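Long-range contacts in crystal protein (Bacillus thuringiensis serovar dakota, PDB 2ZTB), which recognises cancer cells as the proteolytically activated form of a Bacillus thuringiensis toxin and, as in related aerolysin-type toxins, probably forms membrane pores: residues V3-L8 against Y60-V65; N34-A39 against G196-K201; V71-D76 against K180-F185; P95-I100 against S159-V164. All coordinates share one frame; numbering follows the deposited sequence.

Interaction 1: V3-L8 against Y60-V65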
loop_
_atom_site.group_PDB
_atom_site.type_symbol
_atom_site.label_atom_id
_atom_site.label_comp_id
_atom_site.label_asym_id
_atom_site.label_seq_id
_atom_site.Cartn_x
_atom_site.Cartn_y
_atom_site.Cartn_z
ATOM N N VAL A 3 -3.779 3.426 -13.071
ATOM C CA VAL A 3 -3.335 2.814 -14.339
ATOM C C VAL A 3 -1.855 3.128 -14.627
ATOM O O VAL A 3 -1.502 4.193 -15.156
ATOM C CB VAL A 3 -4.212 3.242 -15.573
ATOM C CG1 VAL A 3 -4.204 2.122 -16.655
ATOM C CG2 VAL A 3 -5.656 3.592 -15.134
ATOM N N ILE A 4 -0.993 2.188 -14.276
ATOM C CA ILE A 4 0.450 2.380 -14.386
ATOM C C ILE A 4 0.990 1.637 -15.617
ATOM O O ILE A 4 0.553 0.530 -15.926
ATOM C CB ILE A 4 1.150 1.961 -13.053
ATOM C CG1 ILE A 4 0.813 2.978 -11.944
ATOM C CG2 ILE A 4 2.668 1.804 -13.219
ATOM C CD1 ILE A 4 0.761 2.380 -10.545
ATOM N N ARG A 5 1.917 2.273 -16.323
ATOM C CA ARG A 5 2.538 1.687 -17.500
ATOM C C ARG A 5 3.941 2.242 -17.650
ATOM O O ARG A 5 4.127 3.403 -17.990
ATOM C CB ARG A 5 1.701 1.970 -18.755
ATOM C CG ARG A 5 2.258 1.389 -20.051
ATOM C CD ARG A 5 1.129 1.234 -21.052
ATOM N NE ARG A 5 1.577 0.800 -22.371
ATOM C CZ ARG A 5 1.684 -0.468 -22.767
ATOM N NH1 ARG A 5 1.386 -1.470 -21.947
ATOM N NH2 ARG A 5 2.093 -0.733 -24.003
ATOM N N GLU A 6 4.936 1.408 -17.381
ATOM C CA GLU A 6 6.315 1.859 -17.490
ATOM C C GLU A 6 7.206 0.785 -18.093
ATOM O O GLU A 6 6.782 -0.357 -18.257
ATOM C CB GLU A 6 6.849 2.370 -16.132
ATOM C CG GLU A 6 6.602 1.473 -14.937
ATOM C CD GLU A 6 7.120 2.079 -13.629
ATOM O OE1 GLU A 6 8.195 1.639 -13.158
ATOM O OE2 GLU A 6 6.455 2.989 -13.082
ATOM N N TYR A 7 8.429 1.175 -18.438
ATOM C CA TYR A 7 9.403 0.277 -18.995
ATOM C C TYR A 7 9.728 -0.864 -18.039
ATOM O O TYR A 7 9.751 -0.695 -16.806
ATOM C CB TYR A 7 10.683 1.024 -19.364
ATOM C CG TYR A 7 10.580 1.914 -20.592
ATOM C CD1 TYR A 7 9.717 1.603 -21.651
ATOM C CD2 TYR A 7 11.369 3.056 -20.704
ATOM C CE1 TYR A 7 9.631 2.423 -22.784
ATOM C CE2 TYR A 7 11.296 3.879 -21.830
ATOM C CZ TYR A 7 10.428 3.561 -22.870
ATOM O OH TYR A 7 10.362 4.400 -23.980
ATOM N N LEU A 8 9.958 -2.039 -18.618
ATOM C CA LEU A 8 10.498 -3.159 -17.877
ATOM C C LEU A 8 12.018 -2.981 -17.885
ATOM O O LEU A 8 12.602 -2.558 -18.898
ATOM C CB LEU A 8 10.065 -4.477 -18.518
ATOM C CG LEU A 8 10.497 -5.783 -17.828
ATOM C CD1 LEU A 8 9.753 -5.999 -16.509
ATOM C CD2 LEU A 8 10.308 -6.983 -18.787
ATOM N N TYR A 60 9.642 -1.790 -27.773
ATOM C CA TYR A 60 9.678 -1.525 -26.336
ATOM C C TYR A 60 8.963 -2.602 -25.541
ATOM O O TYR A 60 8.306 -3.474 -26.111
ATOM C CB TYR A 60 9.112 -0.132 -26.022
ATOM C CG TYR A 60 9.962 0.972 -26.594
ATOM C CD1 TYR A 60 9.612 1.602 -27.802
ATOM C CD2 TYR A 60 11.139 1.360 -25.958
ATOM C CE1 TYR A 60 10.405 2.602 -28.340
ATOM C CE2 TYR A 60 11.935 2.349 -26.481
ATOM C CZ TYR A 60 11.568 2.969 -27.674
ATOM O OH TYR A 60 12.370 3.961 -28.179
ATOM N N CYS A 61 9.111 -2.545 -24.221
ATOM C CA CYS A 61 8.529 -3.543 -23.332
ATOM C C CYS A 61 8.154 -2.902 -21.995
ATOM O O CYS A 61 8.977 -2.235 -21.354
ATOM C CB CYS A 61 9.495 -4.717 -23.141
ATOM S SG CYS A 61 8.870 -6.064 -22.158
ATOM N N TYR A 62 6.905 -3.121 -21.596
ATOM C CA TYR A 62 6.305 -2.412 -20.476
ATOM C C TYR A 62 5.769 -3.371 -19.445
ATOM O O TYR A 62 5.302 -4.454 -19.780
ATOM C CB TYR A 62 5.146 -1.525 -20.945
ATOM C CG TYR A 62 5.478 -0.579 -22.072
ATOM C CD1 TYR A 62 5.262 -0.948 -23.407
ATOM C CD2 TYR A 62 5.997 0.689 -21.816
ATOM C CE1 TYR A 62 5.561 -0.081 -24.457
ATOM C CE2 TYR A 62 6.291 1.570 -22.867
ATOM C CZ TYR A 62 6.073 1.176 -24.176
ATOM O OH TYR A 62 6.364 2.050 -25.211
ATOM N N LYS A 63 5.872 -2.960 -18.186
ATOM C CA LYS A 63 5.132 -3.544 -17.079
ATOM C C LYS A 63 3.957 -2.602 -16.754
ATOM O O LYS A 63 4.056 -1.377 -16.915
ATOM C CB LYS A 63 6.044 -3.751 -15.863
ATOM C CG LYS A 63 6.879 -2.538 -15.442
ATOM C CD LYS A 63 7.539 -2.814 -14.090
ATOM C CE LYS A 63 8.191 -1.588 -13.498
ATOM N NZ LYS A 63 9.446 -1.118 -14.150
ATOM N N ASN A 64 2.842 -3.197 -16.335
ATOM C CA ASN A 64 1.581 -2.496 -16.152
ATOM C C ASN A 64 0.939 -2.955 -14.855
ATOM O O ASN A 64 1.033 -4.124 -14.501
ATOM C CB ASN A 64 0.590 -2.818 -17.281
ATOM C CG ASN A 64 1.172 -2.618 -18.676
ATOM O OD1 ASN A 64 1.844 -3.500 -19.225
ATOM N ND2 ASN A 64 0.894 -1.473 -19.260
ATOM N N VAL A 65 0.261 -2.033 -14.177
ATOM C CA VAL A 65 -0.620 -2.368 -13.066
ATOM C C VAL A 65 -2.039 -2.213 -13.596
ATOM O O VAL A 65 -2.364 -1.220 -14.243
ATOM C CB VAL A 65 -0.369 -1.454 -11.825
ATOM C CG1 VAL A 65 -1.254 -1.855 -10.645
ATOM C CG2 VAL A 65 1.110 -1.483 -11.415
#
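Arg5 keeps CG anti to its backbone N (chi1 -180°) and runs extended as far as NE, while Tyr62 turns CG anti to its own carbonyl carbon (chi1 -53°), and these torsions bring guanidinium and ring together on one side of the pair of strands. The guanidinium lies flat over one face of the phenol, with Arg5 CZ 4.2 Å from the centroid of the Tyr62 ring. The planes are 29° apart, a stacked pair, and CZ stands to one side of the ring normal, which makes the cation-pi contact off-centre. A salt bridge from Arg5 NH1 to Asp192, on strand 168-199, gives the cation a second partner. Tyr7 lies beside Tyr62, with Tyr7 CE1 3.4 Å from Tyr62 CE2, and its hydroxyl sits over one face of Tyr60. In both tyrosine pairs the planes are near parallel but slid apart, so this aromatic cluster has little true ring overlap. The backbone frame is an antiparallel pairing of strand 4-7 with the start of the long strand 61-90. Glu6 and Lys63 form a hydrogen-bonded pair: Glu6 N reaches Lys63 O at 3.0 Å and Lys63 N reaches Glu6 O at 2.8 Å. On that sheet face both side chains take the crowded first torsion. Lys63 then bends at chi4, so that Lys63 NZ donates a 2.7 Å hydrogen bond to Tyr7 O. The salt bridge from Lys63 NZ to Glu6 OE1 is 3.2 Å long, its hydrogen bond weak. Glu12 also bridges Lys63 NZ, and Ser124 binds Glu6 OE2. Farther along, Leu8 N donates a nearly straight bond to Cys61 O.

Interaction 2: N34-A39 against G196-K201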
loop_
_atom_site.group_PDB
_atom_site.type_symbol
_atom_site.label_atom_id
_atom_site.label_comp_id
_atom_site.label_asym_id
_atom_site.label_seq_id
_atom_site.Cartn_x
_atom_site.Cartn_y
_atom_site.Cartn_z
ATOM N N ASN A 34 23.483 -18.925 -30.391
ATOM C CA ASN A 34 23.499 -18.107 -29.191
ATOM C C ASN A 34 23.751 -16.650 -29.621
ATOM O O ASN A 34 24.700 -16.393 -30.348
ATOM C CB ASN A 34 24.587 -18.639 -28.247
ATOM C CG ASN A 34 24.484 -18.077 -26.825
ATOM O OD1 ASN A 34 23.395 -17.730 -26.333
ATOM N ND2 ASN A 34 25.628 -18.006 -26.150
ATOM N N PRO A 35 22.865 -15.703 -29.241
ATOM C CA PRO A 35 23.171 -14.338 -29.646
ATOM C C PRO A 35 24.386 -13.784 -28.889
ATOM O O PRO A 35 24.690 -14.228 -27.756
ATOM C CB PRO A 35 21.908 -13.562 -29.243
ATOM C CG PRO A 35 21.290 -14.357 -28.162
ATOM C CD PRO A 35 21.598 -15.783 -28.487
ATOM N N ASP A 36 25.053 -12.810 -29.507
ATOM C CA ASP A 36 26.150 -12.107 -28.877
ATOM C C ASP A 36 25.631 -11.285 -27.706
ATOM O O ASP A 36 26.262 -11.218 -26.653
ATOM C CB ASP A 36 26.815 -11.179 -29.886
ATOM C CG ASP A 36 27.822 -11.877 -30.763
ATOM O OD1 ASP A 36 28.188 -13.042 -30.503
ATOM O OD2 ASP A 36 28.256 -11.235 -31.735
ATOM N N GLY A 37 24.479 -10.653 -27.894
ATOM C CA GLY A 37 23.901 -9.813 -26.863
ATOM C C GLY A 37 22.401 -9.694 -26.993
ATOM O O GLY A 37 21.825 -10.117 -27.998
ATOM N N ILE A 38 21.781 -9.095 -25.978
ATOM C CA ILE A 38 20.326 -8.924 -25.912
ATOM C C ILE A 38 20.027 -7.478 -25.520
ATOM O O ILE A 38 20.929 -6.753 -25.135
ATOM C CB ILE A 38 19.638 -9.940 -24.937
ATOM C CG1 ILE A 38 20.078 -9.715 -23.475
ATOM C CG2 ILE A 38 19.851 -11.422 -25.444
ATOM C CD1 ILE A 38 19.281 -10.493 -22.411
ATOM N N ALA A 39 18.769 -7.065 -25.633
ATOM C CA ALA A 39 18.387 -5.684 -25.448
ATOM C C ALA A 39 16.950 -5.565 -24.965
ATOM O O ALA A 39 16.099 -6.376 -25.312
ATOM C CB ALA A 39 18.577 -4.904 -26.743
ATOM N N GLY A 196 15.160 -7.687 -27.743
ATOM C CA GLY A 196 15.993 -7.704 -28.951
ATOM C C GLY A 196 17.194 -8.604 -28.731
ATOM O O GLY A 196 17.580 -8.856 -27.598
ATOM N N ALA A 197 17.764 -9.119 -29.810
ATOM C CA ALA A 197 19.006 -9.884 -29.739
ATOM C C ALA A 197 19.829 -9.641 -30.982
ATOM O O ALA A 197 19.282 -9.529 -32.088
ATOM C CB ALA A 197 18.729 -11.385 -29.564
ATOM N N ASN A 198 21.143 -9.545 -30.806
ATOM C CA ASN A 198 22.057 -9.470 -31.957
ATOM C C ASN A 198 22.931 -10.702 -32.056
ATOM O O ASN A 198 23.515 -11.146 -31.063
ATOM C CB ASN A 198 22.901 -8.188 -31.952
ATOM C CG ASN A 198 23.788 -8.059 -30.720
ATOM O OD1 ASN A 198 23.327 -7.673 -29.644
ATOM N ND2 ASN A 198 25.073 -8.373 -30.878
ATOM N N PHE A 199 23.022 -11.249 -33.264
ATOM C CA PHE A 199 23.670 -12.519 -33.488
ATOM C C PHE A 199 25.031 -12.347 -34.175
ATOM O O PHE A 199 25.261 -11.318 -34.842
ATOM C CB PHE A 199 22.718 -13.438 -34.273
ATOM C CG PHE A 199 21.484 -13.806 -33.492
ATOM C CD1 PHE A 199 20.393 -12.916 -33.413
ATOM C CD2 PHE A 199 21.420 -15.012 -32.805
ATOM C CE1 PHE A 199 19.253 -13.227 -32.654
ATOM C CE2 PHE A 199 20.282 -15.342 -32.048
ATOM C CZ PHE A 199 19.199 -14.436 -31.967
ATOM N N PRO A 200 25.950 -13.330 -33.978
ATOM C CA PRO A 200 27.264 -13.348 -34.635
ATOM C C PRO A 200 27.188 -13.580 -36.151
ATOM O O PRO A 200 28.067 -13.121 -36.880
ATOM C CB PRO A 200 27.984 -14.526 -33.952
ATOM C CG PRO A 200 26.890 -15.412 -33.480
ATOM C CD PRO A 200 25.784 -14.483 -33.067
ATOM N N LYS A 201 26.161 -14.296 -36.611
ATOM C CA LYS A 201 25.898 -14.478 -38.038
ATOM C C LYS A 201 24.424 -14.193 -38.384
ATOM O O LYS A 201 23.612 -13.932 -37.499
ATOM C CB LYS A 201 26.301 -15.887 -38.471
ATOM C CG LYS A 201 25.594 -16.984 -37.721
ATOM C CD LYS A 201 26.212 -18.293 -38.052
ATOM C CE LYS A 201 25.366 -19.422 -37.582
ATOM N NZ LYS A 201 26.045 -20.739 -37.851
#
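Pro35 CB sits over one face of the Phe199 ring, 3.9 Å from its centroid and 18° off the normal, a CH-pi contact displaced toward the rim. The same CB meets Ala197 CB, so Pro35 touches both residues. Asn198 O receives two weak bonds, from Asp36 N at 2.7 Å with a bent N-H (130°) and from Gly37 N at 3.3 Å. Two successive residues thus face one, the definition of a classic beta bulge. Beyond it the antiparallel ladder continues: Asn198 N donates to Gly37 O (2.9 Å), and Ala39 and Gly196 exchange a pair of bonds. Asn198 places CG in the crowded position between N and carbonyl carbon (chi1 61°), bringing ND2 against Asp36 CB. Its amide is held from outside, with ND2 bonded to Asn47 O and OD1 accepting weakly from Val49 N. Helix 20-31 packs here through Tyr31, whose ring meets that of Phe199 at a steep angle, and through Phe27, which touches Pro35 and Ala197, while strands 43-46 and 210-214 continue the sheet beyond Ile38 and Ala197 respectively.

Interaction 3: V71-D76 against K180-F185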
loop_
_atom_site.group_PDB
_atom_site.type_symbol
_atom_site.label_atom_id
_atom_site.label_comp_id
_atom_site.label_asym_id
_atom_site.label_seq_id
_atom_site.Cartn_x
_atom_site.Cartn_y
_atom_site.Cartn_z
ATOM N N VAL A 71 -11.122 -5.559 -1.154
ATOM C CA VAL A 71 -11.932 -6.516 -0.406
ATOM C C VAL A 71 -11.900 -6.092 1.048
ATOM O O VAL A 71 -10.829 -6.019 1.649
ATOM C CB VAL A 71 -11.411 -7.977 -0.542
ATOM C CG1 VAL A 71 -12.338 -8.950 0.178
ATOM C CG2 VAL A 71 -11.275 -8.373 -2.000
ATOM N N ASN A 72 -13.075 -5.793 1.591
ATOM C CA ASN A 72 -13.246 -5.456 2.999
ATOM C C ASN A 72 -12.837 -6.584 3.939
ATOM O O ASN A 72 -13.194 -7.745 3.731
ATOM C CB ASN A 72 -14.712 -5.111 3.282
ATOM C CG ASN A 72 -15.027 -3.633 3.107
ATOM O OD1 ASN A 72 -14.163 -2.772 3.276
ATOM N ND2 ASN A 72 -16.288 -3.335 2.790
ATOM N N ARG A 73 -12.100 -6.223 4.983
ATOM C CA ARG A 73 -11.780 -7.134 6.075
ATOM C C ARG A 73 -12.726 -6.842 7.227
ATOM O O ARG A 73 -13.202 -5.715 7.340
ATOM C CB ARG A 73 -10.335 -6.911 6.525
ATOM C CG ARG A 73 -9.303 -7.261 5.481
ATOM C CD ARG A 73 -8.891 -8.727 5.573
ATOM N NE ARG A 73 -10.021 -9.616 5.857
ATOM C CZ ARG A 73 -9.981 -10.948 5.805
ATOM N NH1 ARG A 73 -8.853 -11.571 5.465
ATOM N NH2 ARG A 73 -11.073 -11.657 6.090
ATOM N N PRO A 74 -13.024 -7.850 8.081
ATOM C CA PRO A 74 -13.855 -7.548 9.258
ATOM C C PRO A 74 -13.255 -6.427 10.095
ATOM O O PRO A 74 -12.035 -6.375 10.267
ATOM C CB PRO A 74 -13.855 -8.863 10.043
ATOM C CG PRO A 74 -13.628 -9.918 8.999
ATOM C CD PRO A 74 -12.661 -9.280 8.022
ATOM N N THR A 75 -14.119 -5.531 10.573
ATOM C CA THR A 75 -13.745 -4.396 11.413
ATOM C C THR A 75 -13.524 -4.865 12.856
ATOM O O THR A 75 -14.373 -5.558 13.424
ATOM C CB THR A 75 -14.875 -3.324 11.391
ATOM O OG1 THR A 75 -14.925 -2.688 10.109
ATOM C CG2 THR A 75 -14.700 -2.263 12.501
ATOM N N ASP A 76 -12.391 -4.489 13.448
ATOM C CA ASP A 76 -12.139 -4.826 14.851
ATOM C C ASP A 76 -12.438 -3.638 15.760
ATOM O O ASP A 76 -11.913 -2.540 15.555
ATOM C CB ASP A 76 -10.716 -5.379 15.059
ATOM C CG ASP A 76 -10.575 -6.840 14.583
ATOM O OD1 ASP A 76 -11.407 -7.690 14.989
ATOM O OD2 ASP A 76 -9.639 -7.147 13.807
ATOM N N LYS A 180 -10.712 -0.396 14.168
ATOM C CA LYS A 180 -9.688 -0.677 13.180
ATOM C C LYS A 180 -10.408 -1.207 11.947
ATOM O O LYS A 180 -10.915 -2.341 11.925
ATOM C CB LYS A 180 -8.640 -1.680 13.689
ATOM C CG LYS A 180 -7.629 -2.086 12.598
ATOM C CD LYS A 180 -7.162 -3.557 12.731
ATOM C CE LYS A 180 -6.750 -4.097 11.357
ATOM N NZ LYS A 180 -5.873 -5.318 11.422
ATOM N N GLU A 181 -10.485 -0.357 10.935
ATOM C CA GLU A 181 -11.124 -0.729 9.682
ATOM C C GLU A 181 -10.054 -0.972 8.635
ATOM O O GLU A 181 -9.017 -0.291 8.614
ATOM C CB GLU A 181 -12.076 0.359 9.217
ATOM C CG GLU A 181 -13.268 0.592 10.145
ATOM C CD GLU A 181 -14.095 1.760 9.685
ATOM O OE1 GLU A 181 -13.586 2.894 9.757
ATOM O OE2 GLU A 181 -15.240 1.547 9.220
ATOM N N SER A 182 -10.288 -1.959 7.781
ATOM C CA SER A 182 -9.338 -2.222 6.709
ATOM C C SER A 182 -9.931 -2.918 5.500
ATOM O O SER A 182 -10.985 -3.539 5.570
ATOM C CB SER A 182 -8.112 -2.990 7.226
ATOM O OG SER A 182 -8.497 -4.270 7.665
ATOM N N ALA A 183 -9.219 -2.781 4.388
ATOM C CA ALA A 183 -9.522 -3.488 3.171
ATOM C C ALA A 183 -8.219 -3.951 2.553
ATOM O O ALA A 183 -7.262 -3.180 2.457
ATOM C CB ALA A 183 -10.283 -2.582 2.206
ATOM N N ASP A 184 -8.179 -5.211 2.144
ATOM C CA ASP A 184 -7.112 -5.692 1.265
ATOM C C ASP A 184 -7.374 -5.264 -0.164
ATOM O O ASP A 184 -8.528 -5.107 -0.585
ATOM C CB ASP A 184 -6.992 -7.218 1.314
ATOM C CG ASP A 184 -6.472 -7.713 2.641
ATOM O OD1 ASP A 184 -5.725 -6.968 3.304
ATOM O OD2 ASP A 184 -6.813 -8.842 3.024
ATOM N N PHE A 185 -6.301 -5.074 -0.916
ATOM C CA PHE A 185 -6.442 -4.822 -2.345
ATOM C C PHE A 185 -5.417 -5.612 -3.158
ATOM O O PHE A 185 -4.417 -6.090 -2.631
ATOM C CB PHE A 185 -6.411 -3.313 -2.658
ATOM C CG PHE A 185 -5.142 -2.613 -2.236
ATOM C CD1 PHE A 185 -3.989 -2.664 -3.042
ATOM C CD2 PHE A 185 -5.099 -1.878 -1.051
ATOM C CE1 PHE A 185 -2.809 -2.005 -2.659
ATOM C CE2 PHE A 185 -3.921 -1.213 -0.651
ATOM C CZ PHE A 185 -2.768 -1.282 -1.459
HETATM O O HOH W 1 -10.110 -4.527 9.988
HETATM O O HOH W 2 -16.467 -0.626 9.774
#
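Arg73 lays its aliphatic chain across Ser182 and Asp184: Arg73 CB is 3.4 Å from Ser182 OG, and Arg73 CD is 3.3 Å from Asp184 OD2. Bends at chi2 (-89°) and chi3 carry the chain obliquely over the carboxylate. The charged ends do not close into a salt bridge, since Arg73 NH1 stays 4.2 Å from Asp184 OD2 and the guanidinium and carboxylate planes are 78° apart. Electrostatic attraction may still contribute, although Asp184 OD1 is bonded to Thr229 on strand 223-247. Two ladders carry the backbone. In the first, Val71 N donates to Asp184 O nearly along the C=O axis, the return bond is weak and bent, and Arg73 N reaches Ser182 O at 3.0 Å. In the second, Asp76 and Lys180 form a hydrogen-bonded pair, Lys180 N to Asp76 O measuring 2.8 Å and almost straight (172°). Between the ladders the register slips by one residue, and water takes over. One water donates to Pro74 O and Lys180 O and accepts from Ser182 OG, whose crowded first torsion turns the hydroxyl to this site. A second water lies 2.6 Å from Thr75 OG1 and donates to Glu181 OE2; the Glu181 carboxylate is also gripped by the backbone N-H groups of Ile134 and Gly135. Strand 126-132 lies against this part through Lys130, which bonds Asn72 OD1, and through Phe132, which touches Glu181. The arrangement is a water-bridged interruption between two long antiparallel strands, 61-90 and 168-199, in the elongated beta architecture of the aerolysin-type toxins.

Interaction 4: P95-I100 against S159-V164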
loop_
_atom_site.group_PDB
_atom_site.type_symbol
_atom_site.label_atom_id
_atom_site.label_comp_id
_atom_site.label_asym_id
_atom_site.label_seq_id
_atom_site.Cartn_x
_atom_site.Cartn_y
_atom_site.Cartn_z
ATOM N N PRO A 95 -22.884 18.484 50.489
ATOM C CA PRO A 95 -22.775 18.137 49.080
ATOM C C PRO A 95 -22.781 19.390 48.204
ATOM O O PRO A 95 -23.361 20.410 48.593
ATOM C CB PRO A 95 -24.041 17.300 48.825
ATOM C CG PRO A 95 -24.988 17.686 49.907
ATOM C CD PRO A 95 -24.116 17.937 51.092
ATOM N N PHE A 96 -22.109 19.327 47.055
ATOM C CA PHE A 96 -22.256 20.371 46.045
ATOM C C PHE A 96 -22.488 19.776 44.651
ATOM O O PHE A 96 -22.051 18.658 44.357
ATOM C CB PHE A 96 -21.082 21.371 46.073
ATOM C CG PHE A 96 -19.772 20.821 45.556
ATOM C CD1 PHE A 96 -18.740 20.506 46.442
ATOM C CD2 PHE A 96 -19.553 20.652 44.184
ATOM C CE1 PHE A 96 -17.522 20.010 45.978
ATOM C CE2 PHE A 96 -18.342 20.155 43.702
ATOM C CZ PHE A 96 -17.319 19.832 44.601
ATOM N N THR A 97 -23.221 20.501 43.813
ATOM C CA THR A 97 -23.325 20.120 42.420
ATOM C C THR A 97 -22.639 21.165 41.549
ATOM O O THR A 97 -22.687 22.369 41.839
ATOM C CB THR A 97 -24.782 19.772 41.938
ATOM O OG1 THR A 97 -25.242 20.704 40.947
ATOM C CG2 THR A 97 -25.740 19.679 43.080
ATOM N N THR A 98 -21.974 20.684 40.502
ATOM C CA THR A 98 -21.166 21.537 39.648
ATOM C C THR A 98 -21.133 21.028 38.203
ATOM O O THR A 98 -21.230 19.828 37.953
ATOM C CB THR A 98 -19.733 21.707 40.215
ATOM O OG1 THR A 98 -19.059 22.748 39.507
ATOM C CG2 THR A 98 -18.929 20.412 40.111
ATOM N N THR A 99 -21.023 21.962 37.266
ATOM C CA THR A 99 -20.902 21.632 35.862
ATOM C C THR A 99 -19.436 21.757 35.444
ATOM O O THR A 99 -18.827 22.823 35.552
ATOM C CB THR A 99 -21.826 22.504 34.980
ATOM O OG1 THR A 99 -23.165 22.436 35.487
ATOM C CG2 THR A 99 -21.823 22.012 33.541
ATOM N N ILE A 100 -18.869 20.641 35.002
ATOM C CA ILE A 100 -17.490 20.617 34.542
ATOM C C ILE A 100 -17.426 20.239 33.067
ATOM O O ILE A 100 -18.401 19.738 32.504
ATOM C CB ILE A 100 -16.591 19.675 35.399
ATOM C CG1 ILE A 100 -17.032 18.208 35.259
ATOM C CG2 ILE A 100 -16.545 20.149 36.882
ATOM C CD1 ILE A 100 -15.896 17.200 35.389
ATOM N N SER A 159 -19.482 18.754 28.521
ATOM C CA SER A 159 -19.910 19.318 29.798
ATOM C C SER A 159 -20.772 18.282 30.505
ATOM O O SER A 159 -21.469 17.497 29.856
ATOM C CB SER A 159 -20.685 20.627 29.618
ATOM O OG SER A 159 -21.873 20.427 28.881
ATOM N N VAL A 160 -20.686 18.251 31.826
ATOM C CA VAL A 160 -21.461 17.318 32.636
ATOM C C VAL A 160 -21.730 17.930 34.020
ATOM O O VAL A 160 -20.862 18.571 34.611
ATOM C CB VAL A 160 -20.795 15.893 32.691
ATOM C CG1 VAL A 160 -19.402 15.941 33.297
ATOM C CG2 VAL A 160 -21.672 14.878 33.419
ATOM N N THR A 161 -22.964 17.769 34.494
ATOM C CA THR A 161 -23.374 18.278 35.793
ATOM C C THR A 161 -23.376 17.136 36.803
ATOM O O THR A 161 -24.031 16.114 36.596
ATOM C CB THR A 161 -24.742 18.979 35.691
ATOM O OG1 THR A 161 -24.618 20.096 34.800
ATOM C CG2 THR A 161 -25.237 19.476 37.057
ATOM N N VAL A 162 -22.616 17.305 37.880
ATOM C CA VAL A 162 -22.464 16.238 38.873
ATOM C C VAL A 162 -22.598 16.713 40.322
ATOM O O VAL A 162 -22.130 17.800 40.693
ATOM C CB VAL A 162 -21.194 15.297 38.593
ATOM C CG1 VAL A 162 -20.248 15.893 37.556
ATOM C CG2 VAL A 162 -20.457 14.888 39.872
ATOM N N THR A 163 -23.287 15.907 41.124
ATOM C CA THR A 163 -23.397 16.138 42.564
ATOM C C THR A 163 -22.412 15.222 43.272
ATOM O O THR A 163 -22.397 14.007 43.038
ATOM C CB THR A 163 -24.823 15.853 43.087
ATOM O OG1 THR A 163 -25.775 16.615 42.335
ATOM C CG2 THR A 163 -24.950 16.212 44.583
ATOM N N VAL A 164 -21.569 15.803 44.116
ATOM C CA VAL A 164 -20.669 14.992 44.931
ATOM C C VAL A 164 -21.059 15.137 46.408
ATOM O O VAL A 164 -21.058 16.253 46.952
ATOM C CB VAL A 164 -19.136 15.206 44.601
ATOM C CG1 VAL A 164 -18.755 16.676 44.586
ATOM C CG2 VAL A 164 -18.240 14.401 45.549
#
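Ser159 lies in a regular antiparallel ladder in the long-stranded beta region of this aerolysin-like toxin, where residues 159-164 of strand 147-164 run against residues 96-100 of strand 96-116, their N-to-C directions 165° apart; its CA-H points to Ile100 O. Val160 and Ile100 form a hydrogen-bonded pair, and Val160 N reaches Ile100 O at 2.8 Å nearly along the C=O axis. Their side chains lie side by side, CG1 to CG1, each CG1 in the crowded position between N and carbonyl carbon, on the face that also meets Ile172 of strand 168-199. Thr161 lies on the other face, opposite Thr99 in a non-hydrogen-bonded pair. Both threonines set OG1 anti to the carbonyl carbon, which brings Thr161 OG1 within 2.8 Å of Thr99 OG1 in a hydrogen bond that either hydroxyl could donate. Val162 returns to the face of Val160 and Ile100, where it touches Leu88 and Ile172, while its N and O exchange bonds with Thr98, both in the acceptor carbonyl planes. Thr163 again faces a threonine, but here its OG1 meets a methyl, Thr97 CG2. Val164 makes two backbone bonds to Phe96, the longer being Phe96 N to Val164 O at 3.3 Å. Asn90 also binds Val164 O. With chi1 at 71°, the Phe96 ring folds beside the valine, and Val164 CG1 sits over one ring face, 3.7 Å from its centroid and 21° off the normal.

In the fold
All four contacts belong to one extended antiparallel sheet, but they sample different places along an elongated molecule. Interactions 1 and 3 share strand 61-90, and interactions 2 and 3 share strand 168-199, while interaction 4 joins strands 96-116 and 147-164. Interaction 2 is the most buried, with a bulge and apolar packing against a helix. Interactions 1 and 3 are partly buried: the former relies on aromatic and charged side chains, the latter combines direct backbone bonds with water across a register slip. Interaction 4, on the surface, has an unbroken ladder with threonines on one face. The centres of interactions 2 and 4 are about 88 Å apart, on opposite sides of the chain's centre.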